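Local structure of high-potential iron-sulfur protein isozyme 2 (Ectothiorhodospira shaposhnikovii, 1HPI) at residues Q12-R17 with C51-G56. The protein carries electrons in the anaerobic electron transport of photosynthetic bacteria, using a high-potential [4Fe-4S] cluster. Residues are numbered along the deposited sequence; the frame is centred on the assembly and turned at random.
Sequences QALEYR and CSVFPG. With SF4 (iron/sulfur cluster), chain B.
Phe54 and Tyr16 meet the same inorganic sulfur, S2 of the iron-sulfur cluster, and no hydrogen bond joins segments 12-17 and 51-56. The two residues touch loosely, with Tyr16 CB 4.5 Å from Phe54 CZ. CE2 of Phe54 lies 3.8 Å from S2, and the sulfur is off the ring edge, close to the ring plane. CD1 of Tyr16 is equally near S2, but its ring meets the sulfur obliquely. Tyr16 has CG anti to its backbone N (chi1 167°), which carries the ring inward to the cluster. Its hydroxyl points away from the cluster and is hydrogen-bonded to His18 ND1 and Ser60 N.

Leu14 completes the apolar link. Its CD1 rests obliquely against the Phe54 ring, 3.7 Å from CZ of Phe54, and the two side chains pass in opposing directions. The same methyl meets CG1 of Val53 tip to tip at 4.0 Å. CG1 of Val53 also lies 3.7 Å from cluster S1. A lysine in place of Phe54 would probably leave Leu14 CD1 without its ring and S2 with the Tyr16 ring but no Phe54 edge.

Cys51 anchors segment 51-56 by binding iron FE3 through SG at 2.2 Å. A type I turn follows from Cys51 to Phe54, closed by the backbone bond from Phe54 N to Cys51 O. Val53 N gives a weak hydrogen bond to the ligand sulfur Cys51 SG. In segment 12-17, a Schellman motif with Glu15 at C-prime ends helix 9-13 and leads to Tyr16. Cysteine ligation inside a wall of aromatic and aliphatic side chains is typical of the HiPIP cluster pocket.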
loop_
_atom_site.group_PDB
_atom_site.type_symbol
_atom_site.label_atom_id
_atom_site.label_comp_id
_atom_site.label_asym_id
_atom_site.label_seq_id
_atom_site.Cartn_x
_atom_site.Cartn_y
_atom_site.Cartn_z
ATOM N N GLN A 12 -2.896 -9.848 -2.987
ATOM C CA GLN A 12 -3.988 -10.521 -2.313
ATOM C C GLN A 12 -3.606 -11.000 -0.939
ATOM O O GLN A 12 -4.400 -10.891 -0.017
ATOM C CB GLN A 12 -4.504 -11.671 -3.180
ATOM C CG GLN A 12 -5.162 -11.069 -4.441
ATOM C CD GLN A 12 -5.657 -12.096 -5.433
ATOM O OE1 GLN A 12 -6.785 -12.000 -5.936
ATOM N NE2 GLN A 12 -4.807 -13.070 -5.736
ATOM N N ALA A 13 -2.389 -11.523 -0.817
ATOM C CA ALA A 13 -1.909 -12.022 0.457
ATOM C C ALA A 13 -1.948 -10.974 1.554
ATOM O O ALA A 13 -2.144 -11.295 2.723
ATOM C CB ALA A 13 -0.510 -12.600 0.329
ATOM N N LEU A 14 -1.746 -9.716 1.167
ATOM C CA LEU A 14 -1.751 -8.613 2.109
ATOM C C LEU A 14 -3.022 -7.773 2.010
ATOM O O LEU A 14 -3.110 -6.700 2.589
ATOM C CB LEU A 14 -0.505 -7.747 1.898
ATOM C CG LEU A 14 0.746 -8.510 2.320
ATOM C CD1 LEU A 14 1.986 -7.658 2.081
ATOM C CD2 LEU A 14 0.651 -8.914 3.792
ATOM N N GLU A 15 -4.009 -8.275 1.276
ATOM C CA GLU A 15 -5.278 -7.576 1.109
ATOM C C GLU A 15 -5.093 -6.145 0.662
ATOM O O GLU A 15 -5.762 -5.216 1.101
ATOM C CB GLU A 15 -6.114 -7.696 2.386
ATOM C CG GLU A 15 -6.375 -9.199 2.563
ATOM C CD GLU A 15 -7.466 -9.476 3.531
ATOM O OE1 GLU A 15 -8.631 -9.033 3.118
ATOM O OE2 GLU A 15 -7.265 -10.042 4.588
ATOM N N TYR A 16 -4.149 -5.990 -0.239
ATOM C CA TYR A 16 -3.840 -4.675 -0.752
ATOM C C TYR A 16 -4.904 -4.074 -1.662
ATOM O O TYR A 16 -5.511 -4.764 -2.467
ATOM C CB TYR A 16 -2.500 -4.741 -1.518
ATOM C CG TYR A 16 -2.226 -3.513 -2.371
ATOM C CD1 TYR A 16 -1.564 -2.421 -1.809
ATOM C CD2 TYR A 16 -2.620 -3.440 -3.708
ATOM C CE1 TYR A 16 -1.301 -1.279 -2.562
ATOM C CE2 TYR A 16 -2.363 -2.309 -4.484
ATOM C CZ TYR A 16 -1.706 -1.225 -3.896
ATOM O OH TYR A 16 -1.445 -0.094 -4.631
ATOM N N ARG A 17 -5.116 -2.765 -1.544
ATOM C CA ARG A 17 -6.065 -2.028 -2.371
ATOM C C ARG A 17 -5.389 -0.738 -2.827
ATOM O O ARG A 17 -4.678 -0.117 -2.046
ATOM C CB ARG A 17 -7.324 -1.564 -1.661
ATOM C CG ARG A 17 -8.193 -2.705 -1.182
ATOM C CD ARG A 17 -8.710 -3.610 -2.289
ATOM N NE ARG A 17 -9.229 -4.830 -1.680
ATOM C CZ ARG A 17 -8.556 -5.977 -1.655
ATOM N NH1 ARG A 17 -7.355 -6.095 -2.206
ATOM N NH2 ARG A 17 -9.090 -7.045 -1.072
ATOM N N CYS A 51 7.611 0.168 -2.127
ATOM C CA CYS A 51 7.222 -0.369 -0.828
ATOM C C CYS A 51 8.147 -1.542 -0.460
ATOM O O CYS A 51 8.295 -2.477 -1.242
ATOM C CB CYS A 51 5.748 -0.823 -0.847
ATOM S SG CYS A 51 5.342 -1.781 0.631
ATOM N N SER A 52 8.774 -1.520 0.715
ATOM C CA SER A 52 9.691 -2.578 1.146
ATOM C C SER A 52 9.124 -3.978 1.121
ATOM O O SER A 52 9.833 -4.951 0.887
ATOM C CB SER A 52 10.151 -2.307 2.561
ATOM O OG SER A 52 10.724 -1.021 2.523
ATOM N N VAL A 53 7.834 -4.082 1.377
ATOM C CA VAL A 53 7.234 -5.389 1.382
ATOM C C VAL A 53 6.843 -5.915 0.008
ATOM O O VAL A 53 6.449 -7.072 -0.101
ATOM C CB VAL A 53 6.228 -5.557 2.530
ATOM C CG1 VAL A 53 4.871 -4.948 2.213
ATOM C CG2 VAL A 53 6.071 -7.016 2.940
ATOM N N PHE A 54 6.974 -5.090 -1.046
ATOM C CA PHE A 54 6.643 -5.490 -2.409
ATOM C C PHE A 54 7.799 -5.154 -3.330
ATOM O O PHE A 54 7.736 -4.237 -4.140
ATOM C CB PHE A 54 5.416 -4.688 -2.887
ATOM C CG PHE A 54 4.116 -5.196 -2.318
ATOM C CD1 PHE A 54 3.618 -6.413 -2.785
ATOM C CD2 PHE A 54 3.385 -4.506 -1.349
ATOM C CE1 PHE A 54 2.418 -6.943 -2.311
ATOM C CE2 PHE A 54 2.179 -5.019 -0.867
ATOM C CZ PHE A 54 1.698 -6.239 -1.345
ATOM N N PRO A 55 8.890 -5.886 -3.205
ATOM C CA PRO A 55 10.055 -5.638 -4.030
ATOM C C PRO A 55 9.749 -5.656 -5.521
ATOM O O PRO A 55 9.024 -6.521 -6.013
ATOM C CB PRO A 55 11.052 -6.753 -3.701
ATOM C CG PRO A 55 10.505 -7.483 -2.490
ATOM C CD PRO A 55 9.053 -7.059 -2.320
ATOM N N GLY A 56 10.326 -4.690 -6.238
ATOM C CA GLY A 56 10.145 -4.589 -7.678
ATOM C C GLY A 56 8.829 -3.985 -8.121
ATOM O O GLY A 56 8.523 -3.957 -9.310
HETATM FE FE1 SF4 B . 1.186 0.485 1.368
HETATM FE FE2 SF4 B . 2.538 0.170 3.729
HETATM FE FE3 SF4 B . 3.420 -1.029 1.429
HETATM FE FE4 SF4 B . 1.109 -1.884 2.598
HETATM S S1 SF4 B . 3.171 -1.936 3.500
HETATM S S2 SF4 B . 1.436 -1.506 0.404
HETATM S S3 SF4 B . 0.321 0.020 3.425
HETATM S S4 SF4 B . 3.235 1.191 1.810
#